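Long-range contacts in nitrite oxidoreductase subunit B (PDB 7B04), which carries iron-sulfur clusters and probably transfers electrons within the nitrite:nitrate oxidoreductase complex of an anammox bacterium: residues W167-Q172 with I306-A311; Q269-D274 with I351-K356; F331-R336 with H369-T374. One frame throughout, in Å; residues are numbered along the deposited sequence.

Contact 1. Residues W167-Q172 with I306-A311; sequences WFFYLQ and IPPRWA
F169 packs on P308, W310 and A311, and F168 O bonds to W310, in a buried contact. The F169 side chain starts beside the indole: its CB lies 3.6 Å from W310 CZ2. The same CB is 3.8 Å from P308 CG. F169 CG sits between its backbone N and carbonyl carbon (chi1 69°), which sets it beside P308 CG. The side chain crosses the proline at about a right angle. P308 CG stands over one face of the ring, 4.0 Å from its centroid, a CH-pi contact. F169 CG and CD2 are the ring atoms nearest to it. F169 CD1 instead approaches A311 CB at 4.1 Å. The F169 side chain also packs on Y315 and M319 of helix 313-320. W310 NE1 donates to F168 O over 3.3 Å, with an N-H...O angle of 158°. The oxygen lies near the indole plane, but the donor stands well above the carbonyl plane. P308 CB leans on one indole face, toward the rim. An alanine in place of W310 would probably leave F168 O without its indole donor and open a gap beside F169 CB and P308 CB. The W310 and C35 side chains are about 7 Å apart, and C35 binds a [4Fe-4S] cluster. The contact thus packs a strand of the 4Fe-4S dicluster region against the proline-rich loop after strand 303-306, beside that cluster site.

Contact 2. Residues Q269-D274 with I351-K356; sequences QGFLDD and IVYEYK
G270 and I351 bring the two backbones together, with CA atoms 5.8 Å apart, yet no direct hydrogen bond joins the segments. A water bridges them instead. It accepts from F271 N and donates to V352 O, the latter over 2.7 Å. I351 packs on the strand with both branches. Its CG2 lies 3.9 Å from G270 CA, and its CD1 is 3.7 Å from Q269 NE2. A bend at chi2 (-105°) turns Q269 CD toward I351. Q269 NE2 donates to G270 O at 3.2 Å, while OE1 accepts from T256 N, a residue of a [4Fe-4S] site. F271 and Y353 meet rim to rim. Their centroids are 5.7 Å apart and the planes differ by 22°. F271 CD2 and CE2 lie next to Y353 CE1 and OH, and the hydroxyl lies at the edge of the phenylalanine ring. I351 CG2 also lies over one face of Y353, toward its rim. Strand 267-272, which pairs with 25-31, is an outermost strand of its mixed sheet within this chain. The contact sets it against the start of strand 354-358, where Y353 and E354 both bond to F383 in a classic beta bulge.

Contact 3. Residues F331-R336 with H369-T374; sequences FMVPSR and HGKKFT
K371 passes V333 to place its NZ in a salt bridge with E329 of helix 324-332. Its CG lies between the backbone N and the carbonyl carbon (chi1 74°), and the chain runs extended beyond it. The aliphatic part packs on the valine: K371 CE is 3.7 Å from V333 CB, and K371 CG is 4.0 Å from V333 CG2. V333 is gripped from several directions. Its CG1 lies 3.5 Å from F373 CB, and its CG2 is 4.0 Å from H369 CB. Beside it, M332 crosses H369 at about a right angle. The M332 chain bends at chi3 (68°), which brings M332 CE over one face of the imidazole, 3.8 Å from its centroid. This CH-pi contact is offset toward the rim, near CD2. H369 NE2 also makes a weak hydrogen bond to D345 of subunit A. P334 closes the other end. Its CD is 3.7 Å from F373 CE1, and its carbonyl O lies at the edge of the same ring, near the ring plane. F373 also packs on L339 of helix 336-342 and on G327 of subunit A. No hydrogen bond crosses between the segments, so side-chain packing joins them. H369 and G370 both have positive phi, as in a type I' turn. The contact therefore sets the connection between two helices against a beta hairpin, formed by strands 362-368 and 371-383, close to subunit A.

Overall arrangement
Along the chain, contact 1 closes before contact 3 opens, while contact 2 alternates with each of them. The centre of contact 2 lies about 25 Å from those of the other two, and it touches neither. Contacts 1 and 3 are nearer, with centres about 19 Å apart. They touch through R309, whose CB is 4.0 Å from M332 CG. Contacts 2 and 3 reach the same antiparallel sheet, in which strands 354-358 and 371-383 are neighbours. Contacts 1 and 2 tie later parts of the chain to the 4Fe-4S dicluster region, near cluster sites. Contact 3 lies away from those sites. Contacts 1 and 3 both border subunit A, so this side of the chain forms part of the interface with it.

Contact 1. Residues W167-Q172 with I306-A311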
loop_
_atom_site.group_PDB
_atom_site.type_symbol
_atom_site.label_atom_id
_atom_site.label_comp_id
_atom_site.label_asym_id
_atom_site.label_seq_id
_atom_site.Cartn_x
_atom_site.Cartn_y
_atom_site.Cartn_z
ATOM N N TRP A 167 -13.080 -17.165 2.566
ATOM C CA TRP A 167 -11.737 -17.113 3.123
ATOM C C TRP A 167 -10.707 -16.775 2.059
ATOM O O TRP A 167 -10.910 -16.998 0.863
ATOM C CB TRP A 167 -11.366 -18.451 3.771
ATOM C CG TRP A 167 -11.268 -19.568 2.771
ATOM C CD1 TRP A 167 -12.282 -20.370 2.337
ATOM C CD2 TRP A 167 -10.092 -19.995 2.068
ATOM N NE1 TRP A 167 -11.812 -21.273 1.414
ATOM C CE2 TRP A 167 -10.470 -21.063 1.232
ATOM C CE3 TRP A 167 -8.757 -19.580 2.070
ATOM C CZ2 TRP A 167 -9.562 -21.722 0.405
ATOM C CZ3 TRP A 167 -7.858 -20.235 1.249
ATOM C CH2 TRP A 167 -8.264 -21.294 0.428
ATOM N N PHE A 168 -9.585 -16.235 2.530
ATOM C CA PHE A 168 -8.374 -16.007 1.755
ATOM C C PHE A 168 -7.262 -15.640 2.725
ATOM O O PHE A 168 -7.517 -15.048 3.778
ATOM C CB PHE A 168 -8.558 -14.909 0.695
ATOM C CG PHE A 168 -8.528 -13.508 1.245
ATOM C CD1 PHE A 168 -7.410 -12.709 1.082
ATOM C CD2 PHE A 168 -9.625 -12.982 1.902
ATOM C CE1 PHE A 168 -7.382 -11.417 1.567
ATOM C CE2 PHE A 168 -9.601 -11.690 2.399
ATOM C CZ PHE A 168 -8.476 -10.909 2.233
ATOM N N PHE A 169 -6.032 -16.009 2.372
ATOM C CA PHE A 169 -4.875 -15.714 3.204
ATOM C C PHE A 169 -3.707 -15.346 2.301
ATOM O O PHE A 169 -3.785 -15.447 1.073
ATOM C CB PHE A 169 -4.515 -16.890 4.129
ATOM C CG PHE A 169 -3.978 -18.100 3.412
ATOM C CD1 PHE A 169 -4.838 -19.067 2.920
ATOM C CD2 PHE A 169 -2.612 -18.280 3.249
ATOM C CE1 PHE A 169 -4.349 -20.184 2.266
ATOM C CE2 PHE A 169 -2.118 -19.394 2.595
ATOM C CZ PHE A 169 -2.988 -20.347 2.105
ATOM N N TYR A 170 -2.614 -14.919 2.924
ATOM C CA TYR A 170 -1.480 -14.341 2.218
ATOM C C TYR A 170 -0.288 -15.285 2.288
ATOM O O TYR A 170 0.033 -15.807 3.360
ATOM C CB TYR A 170 -1.116 -12.975 2.802
ATOM C CG TYR A 170 -2.234 -11.963 2.712
ATOM C CD1 TYR A 170 -2.888 -11.730 1.510
ATOM C CD2 TYR A 170 -2.635 -11.240 3.829
ATOM C CE1 TYR A 170 -3.910 -10.807 1.420
ATOM C CE2 TYR A 170 -3.658 -10.313 3.749
ATOM C CZ TYR A 170 -4.291 -10.101 2.541
ATOM O OH TYR A 170 -5.306 -9.181 2.449
ATOM N N LEU A 171 0.362 -15.498 1.147
ATOM C CA LEU A 171 1.549 -16.338 1.061
ATOM C C LEU A 171 2.728 -15.475 0.639
ATOM O O LEU A 171 2.696 -14.851 -0.426
ATOM C CB LEU A 171 1.337 -17.486 0.071
ATOM C CG LEU A 171 2.441 -18.538 -0.019
ATOM C CD1 LEU A 171 2.699 -19.171 1.339
ATOM C CD2 LEU A 171 2.064 -19.594 -1.045
ATOM N N GLN A 172 3.758 -15.440 1.476
ATOM C CA GLN A 172 4.926 -14.590 1.282
ATOM C C GLN A 172 6.093 -15.461 0.836
ATOM O O GLN A 172 6.551 -16.321 1.594
ATOM C CB GLN A 172 5.271 -13.836 2.566
ATOM C CG GLN A 172 4.063 -13.276 3.304
ATOM C CD GLN A 172 3.386 -14.305 4.190
ATOM O OE1 GLN A 172 3.968 -15.340 4.517
ATOM N NE2 GLN A 172 2.145 -14.033 4.571
ATOM N N ILE A 306 3.878 -20.647 9.635
ATOM C CA ILE A 306 2.842 -20.975 10.608
ATOM C C ILE A 306 1.499 -20.835 9.897
ATOM O O ILE A 306 1.154 -19.721 9.470
ATOM C CB ILE A 306 2.912 -20.068 11.840
ATOM C CG1 ILE A 306 4.186 -20.355 12.639
ATOM C CG2 ILE A 306 1.684 -20.262 12.716
ATOM C CD1 ILE A 306 4.392 -19.428 13.816
ATOM N N PRO A 307 0.729 -21.908 9.746
ATOM C CA PRO A 307 -0.455 -21.863 8.879
ATOM C C PRO A 307 -1.508 -20.918 9.425
ATOM O O PRO A 307 -1.523 -20.613 10.627
ATOM C CB PRO A 307 -0.956 -23.318 8.888
ATOM C CG PRO A 307 0.230 -24.129 9.311
ATOM C CD PRO A 307 0.980 -23.260 10.272
ATOM N N PRO A 308 -2.398 -20.417 8.568
ATOM C CA PRO A 308 -3.498 -19.580 9.060
ATOM C C PRO A 308 -4.470 -20.393 9.901
ATOM O O PRO A 308 -4.807 -21.533 9.571
ATOM C CB PRO A 308 -4.162 -19.067 7.776
ATOM C CG PRO A 308 -3.129 -19.240 6.709
ATOM C CD PRO A 308 -2.344 -20.452 7.097
ATOM N N ARG A 309 -4.925 -19.786 10.999
ATOM C CA ARG A 309 -5.870 -20.448 11.892
ATOM C C ARG A 309 -7.252 -20.611 11.270
ATOM O O ARG A 309 -8.037 -21.437 11.748
ATOM C CB ARG A 309 -5.979 -19.673 13.207
ATOM C CG ARG A 309 -6.619 -18.306 13.068
ATOM C CD ARG A 309 -6.916 -17.694 14.425
ATOM N NE ARG A 309 -7.607 -16.414 14.300
ATOM C CZ ARG A 309 -8.143 -15.752 15.319
ATOM N NH1 ARG A 309 -8.753 -14.594 15.110
ATOM N NH2 ARG A 309 -8.070 -16.248 16.547
ATOM N N TRP A 310 -7.567 -19.847 10.225
ATOM C CA TRP A 310 -8.930 -19.727 9.729
ATOM C C TRP A 310 -9.160 -20.401 8.385
ATOM O O TRP A 310 -10.317 -20.534 7.972
ATOM C CB TRP A 310 -9.307 -18.246 9.600
ATOM C CG TRP A 310 -8.491 -17.538 8.566
ATOM C CD1 TRP A 310 -8.806 -17.362 7.250
ATOM C CD2 TRP A 310 -7.212 -16.924 8.758
ATOM N NE1 TRP A 310 -7.806 -16.671 6.612
ATOM C CE2 TRP A 310 -6.816 -16.389 7.517
ATOM C CE3 TRP A 310 -6.367 -16.771 9.860
ATOM C CZ2 TRP A 310 -5.610 -15.713 7.348
ATOM C CZ3 TRP A 310 -5.170 -16.100 9.691
ATOM C CH2 TRP A 310 -4.803 -15.579 8.444
ATOM N N ALA A 311 -8.110 -20.823 7.697
ATOM C CA ALA A 311 -8.278 -21.376 6.366
ATOM C C ALA A 311 -8.744 -22.829 6.445
ATOM O O ALA A 311 -8.511 -23.507 7.450
ATOM C CB ALA A 311 -6.969 -21.294 5.588
#

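Contact 2. Residues Q269-D274 with I351-K356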
loop_
_atom_site.group_PDB
_atom_site.type_symbol
_atom_site.label_atom_id
_atom_site.label_comp_id
_atom_site.label_asym_id
_atom_site.label_seq_id
_atom_site.Cartn_x
_atom_site.Cartn_y
_atom_site.Cartn_z
ATOM N N GLN A 269 14.338 -14.474 10.584
ATOM C CA GLN A 269 15.331 -15.104 9.726
ATOM C C GLN A 269 16.564 -15.480 10.534
ATOM O O GLN A 269 17.049 -14.686 11.348
ATOM C CB GLN A 269 15.727 -14.168 8.584
ATOM C CG GLN A 269 16.549 -14.832 7.501
ATOM C CD GLN A 269 18.011 -14.439 7.564
ATOM O OE1 GLN A 269 18.389 -13.344 7.152
ATOM N NE2 GLN A 269 18.845 -15.343 8.065
ATOM N N GLY A 270 17.066 -16.688 10.298
ATOM C CA GLY A 270 18.243 -17.194 10.973
ATOM C C GLY A 270 18.854 -18.368 10.236
ATOM O O GLY A 270 18.939 -18.357 9.005
ATOM N N PHE A 271 19.290 -19.385 10.976
ATOM C CA PHE A 271 19.825 -20.595 10.374
ATOM C C PHE A 271 19.254 -21.818 11.077
ATOM O O PHE A 271 18.936 -21.776 12.269
ATOM C CB PHE A 271 21.357 -20.623 10.437
ATOM C CG PHE A 271 22.007 -19.461 9.750
ATOM C CD1 PHE A 271 22.113 -19.425 8.370
ATOM C CD2 PHE A 271 22.508 -18.399 10.483
ATOM C CE1 PHE A 271 22.712 -18.354 7.734
ATOM C CE2 PHE A 271 23.108 -17.326 9.855
ATOM C CZ PHE A 271 23.210 -17.303 8.479
ATOM N N LEU A 272 19.127 -22.908 10.324
ATOM C CA LEU A 272 18.739 -24.201 10.882
ATOM C C LEU A 272 19.976 -24.870 11.467
ATOM O O LEU A 272 20.804 -25.424 10.739
ATOM C CB LEU A 272 18.087 -25.074 9.817
ATOM C CG LEU A 272 16.558 -25.048 9.786
ATOM C CD1 LEU A 272 16.028 -25.877 8.626
ATOM C CD2 LEU A 272 15.993 -25.543 11.106
ATOM N N ASP A 273 20.109 -24.818 12.788
ATOM C CA ASP A 273 21.191 -25.496 13.483
ATOM C C ASP A 273 20.762 -26.910 13.866
ATOM O O ASP A 273 19.688 -27.389 13.490
ATOM C CB ASP A 273 21.606 -24.707 14.725
ATOM C CG ASP A 273 22.227 -23.367 14.393
ATOM O OD1 ASP A 273 22.879 -23.253 13.334
ATOM O OD2 ASP A 273 22.065 -22.428 15.200
ATOM N N ASP A 274 21.618 -27.593 14.620
ATOM C CA ASP A 274 21.226 -28.727 15.443
ATOM C C ASP A 274 20.949 -28.278 16.871
ATOM O O ASP A 274 20.687 -29.108 17.747
ATOM C CB ASP A 274 22.315 -29.805 15.414
ATOM C CG ASP A 274 21.829 -31.143 15.943
ATOM O OD1 ASP A 274 20.950 -31.757 15.303
ATOM O OD2 ASP A 274 22.333 -31.582 16.999
ATOM N N ILE A 351 20.919 -10.926 13.176
ATOM C CA ILE A 351 20.475 -12.310 13.293
ATOM C C ILE A 351 20.764 -12.817 14.698
ATOM O O ILE A 351 21.858 -12.610 15.241
ATOM C CB ILE A 351 21.153 -13.190 12.233
ATOM C CG1 ILE A 351 20.752 -12.744 10.828
ATOM C CG2 ILE A 351 20.788 -14.653 12.437
ATOM C CD1 ILE A 351 21.536 -13.419 9.725
ATOM N N VAL A 352 19.782 -13.489 15.291
ATOM C CA VAL A 352 19.887 -14.051 16.631
ATOM C C VAL A 352 20.035 -15.559 16.502
ATOM O O VAL A 352 19.197 -16.217 15.873
ATOM C CB VAL A 352 18.668 -13.690 17.496
ATOM C CG1 VAL A 352 18.673 -14.517 18.760
ATOM C CG2 VAL A 352 18.660 -12.206 17.818
ATOM N N TYR A 353 21.093 -16.104 17.097
ATOM C CA TYR A 353 21.380 -17.530 17.004
ATOM C C TYR A 353 20.858 -18.336 18.182
ATOM O O TYR A 353 20.617 -19.538 18.032
ATOM C CB TYR A 353 22.889 -17.758 16.871
ATOM C CG TYR A 353 23.454 -17.236 15.574
ATOM C CD1 TYR A 353 23.647 -18.080 14.492
ATOM C CD2 TYR A 353 23.781 -15.895 15.428
ATOM C CE1 TYR A 353 24.159 -17.605 13.302
ATOM C CE2 TYR A 353 24.292 -15.411 14.242
ATOM C CZ TYR A 353 24.478 -16.272 13.182
ATOM O OH TYR A 353 24.987 -15.803 11.994
ATOM N N GLU A 354 20.682 -17.715 19.346
ATOM C CA GLU A 354 20.150 -18.405 20.510
ATOM C C GLU A 354 19.224 -17.472 21.279
ATOM O O GLU A 354 19.423 -16.253 21.296
ATOM C CB GLU A 354 21.298 -18.881 21.412
ATOM C CG GLU A 354 20.970 -20.035 22.325
ATOM C CD GLU A 354 22.183 -20.904 22.614
ATOM O OE1 GLU A 354 23.235 -20.687 21.978
ATOM O OE2 GLU A 354 22.087 -21.801 23.477
ATOM N N TYR A 355 18.220 -18.056 21.932
ATOM C CA TYR A 355 17.299 -17.304 22.772
ATOM C C TYR A 355 17.226 -17.920 24.163
ATOM O O TYR A 355 17.491 -19.110 24.351
ATOM C CB TYR A 355 15.883 -17.272 22.166
ATOM C CG TYR A 355 15.087 -18.538 22.435
ATOM C CD1 TYR A 355 15.229 -19.656 21.624
ATOM C CD2 TYR A 355 14.201 -18.616 23.505
ATOM C CE1 TYR A 355 14.513 -20.815 21.869
ATOM C CE2 TYR A 355 13.483 -19.772 23.758
ATOM C CZ TYR A 355 13.643 -20.868 22.935
ATOM O OH TYR A 355 12.930 -22.020 23.177
ATOM N N LYS A 356 16.870 -17.089 25.142
ATOM C CA LYS A 356 16.544 -17.565 26.483
ATOM C C LYS A 356 15.750 -16.475 27.196
ATOM O O LYS A 356 15.896 -15.285 26.900
ATOM C CB LYS A 356 17.764 -18.037 27.281
ATOM C CG LYS A 356 18.813 -17.035 27.616
ATOM C CD LYS A 356 19.686 -17.610 28.713
ATOM C CE LYS A 356 19.033 -17.395 30.060
ATOM N NZ LYS A 356 18.802 -15.941 30.275
HETATM O O HOH W 1 19.222 -18.255 14.063
#

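Contact 3. Residues F331-R336 with H369-T374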
loop_
_atom_site.group_PDB
_atom_site.type_symbol
_atom_site.label_atom_id
_atom_site.label_comp_id
_atom_site.label_asym_id
_atom_site.label_seq_id
_atom_site.Cartn_x
_atom_site.Cartn_y
_atom_site.Cartn_z
ATOM N N PHE A 331 -0.627 -22.610 18.082
ATOM C CA PHE A 331 -0.626 -21.160 17.893
ATOM C C PHE A 331 -1.843 -20.482 18.514
ATOM O O PHE A 331 -1.703 -19.438 19.160
ATOM C CB PHE A 331 -0.556 -20.815 16.403
ATOM C CG PHE A 331 -0.960 -19.399 16.099
ATOM C CD1 PHE A 331 -0.065 -18.360 16.283
ATOM C CD2 PHE A 331 -2.240 -19.105 15.650
ATOM C CE1 PHE A 331 -0.432 -17.054 16.016
ATOM C CE2 PHE A 331 -2.614 -17.802 15.387
ATOM C CZ PHE A 331 -1.708 -16.775 15.570
ATOM N N MET A 332 -3.041 -21.042 18.312
ATOM C CA MET A 332 -4.261 -20.343 18.714
ATOM C C MET A 332 -4.303 -20.087 20.213
ATOM O O MET A 332 -4.845 -19.069 20.656
ATOM C CB MET A 332 -5.493 -21.142 18.294
ATOM C CG MET A 332 -5.633 -21.345 16.802
ATOM S SD MET A 332 -7.048 -22.392 16.420
ATOM C CE MET A 332 -8.396 -21.315 16.892
ATOM N N VAL A 333 -3.730 -20.989 21.001
ATOM C CA VAL A 333 -3.539 -20.778 22.431
ATOM C C VAL A 333 -2.048 -20.946 22.687
ATOM O O VAL A 333 -1.591 -22.063 22.971
ATOM C CB VAL A 333 -4.374 -21.763 23.265
ATOM C CG1 VAL A 333 -4.410 -21.334 24.717
ATOM C CG2 VAL A 333 -5.783 -21.886 22.700
ATOM N N PRO A 334 -1.256 -19.881 22.589
ATOM C CA PRO A 334 0.199 -20.051 22.635
ATOM C C PRO A 334 0.665 -20.512 24.004
ATOM O O PRO A 334 0.195 -20.030 25.038
ATOM C CB PRO A 334 0.734 -18.649 22.312
ATOM C CG PRO A 334 -0.412 -17.927 21.680
ATOM C CD PRO A 334 -1.640 -18.486 22.325
ATOM N N SER A 335 1.600 -21.458 24.000
ATOM C CA SER A 335 2.299 -21.805 25.222
ATOM C C SER A 335 3.106 -20.600 25.699
ATOM O O SER A 335 3.302 -19.620 24.975
ATOM C CB SER A 335 3.193 -23.026 25.007
ATOM O OG SER A 335 4.314 -22.704 24.204
ATOM N N ARG A 336 3.581 -20.679 26.941
ATOM C CA ARG A 336 4.367 -19.581 27.492
ATOM C C ARG A 336 5.636 -19.325 26.687
ATOM O O ARG A 336 6.000 -18.168 26.444
ATOM C CB ARG A 336 4.718 -19.862 28.950
ATOM C CG ARG A 336 5.654 -18.829 29.534
ATOM C CD ARG A 336 5.841 -19.019 31.018
ATOM N NE ARG A 336 6.358 -17.808 31.644
ATOM C CZ ARG A 336 6.367 -17.595 32.953
ATOM N NH1 ARG A 336 5.887 -18.515 33.777
ATOM N NH2 ARG A 336 6.856 -16.463 33.440
ATOM N N HIS A 369 -10.860 -21.021 23.208
ATOM C CA HIS A 369 -10.780 -22.114 22.234
ATOM C C HIS A 369 -10.752 -23.477 22.925
ATOM O O HIS A 369 -10.090 -24.416 22.478
ATOM C CB HIS A 369 -9.580 -21.938 21.303
ATOM C CG HIS A 369 -9.565 -20.626 20.582
ATOM N ND1 HIS A 369 -8.675 -19.619 20.889
ATOM C CD2 HIS A 369 -10.334 -20.154 19.571
ATOM C CE1 HIS A 369 -8.893 -18.585 20.095
ATOM N NE2 HIS A 369 -9.894 -18.884 19.287
ATOM N N GLY A 370 -11.476 -23.574 24.039
ATOM C CA GLY A 370 -11.671 -24.799 24.788
ATOM C C GLY A 370 -10.560 -25.202 25.736
ATOM O O GLY A 370 -10.670 -26.263 26.366
ATOM N N LYS A 371 -9.491 -24.417 25.860
ATOM C CA LYS A 371 -8.438 -24.717 26.823
ATOM C C LYS A 371 -7.985 -23.415 27.479
ATOM O O LYS A 371 -8.313 -22.317 27.022
ATOM C CB LYS A 371 -7.291 -25.536 26.207
ATOM C CG LYS A 371 -6.329 -24.859 25.271
ATOM C CD LYS A 371 -5.359 -25.934 24.790
ATOM C CE LYS A 371 -4.165 -25.379 24.046
ATOM N NZ LYS A 371 -3.219 -26.477 23.693
ATOM N N LYS A 372 -7.215 -23.549 28.557
ATOM C CA LYS A 372 -6.838 -22.417 29.396
ATOM C C LYS A 372 -5.543 -21.759 28.935
ATOM O O LYS A 372 -4.538 -22.435 28.692
ATOM C CB LYS A 372 -6.696 -22.886 30.844
ATOM C CG LYS A 372 -5.939 -21.939 31.755
ATOM C CD LYS A 372 -6.202 -22.277 33.214
ATOM C CE LYS A 372 -5.023 -21.914 34.097
ATOM N NZ LYS A 372 -5.425 -20.975 35.180
ATOM N N PHE A 373 -5.590 -20.433 28.797
ATOM C CA PHE A 373 -4.455 -19.619 28.380
ATOM C C PHE A 373 -4.048 -18.692 29.519
ATOM O O PHE A 373 -4.882 -17.945 30.042
ATOM C CB PHE A 373 -4.796 -18.798 27.133
ATOM C CG PHE A 373 -3.760 -17.767 26.785
ATOM C CD1 PHE A 373 -2.600 -18.128 26.122
ATOM C CD2 PHE A 373 -3.947 -16.437 27.124
ATOM C CE1 PHE A 373 -1.645 -17.181 25.802
ATOM C CE2 PHE A 373 -2.995 -15.489 26.811
ATOM C CZ PHE A 373 -1.844 -15.861 26.147
ATOM N N THR A 374 -2.771 -18.740 29.899
ATOM C CA THR A 374 -2.195 -17.818 30.865
ATOM C C THR A 374 -1.025 -17.094 30.219
ATOM O O THR A 374 -0.258 -17.677 29.447
ATOM C CB THR A 374 -1.727 -18.521 32.147
ATOM O OG1 THR A 374 -0.541 -19.280 31.879
ATOM C CG2 THR A 374 -2.807 -19.436 32.688
#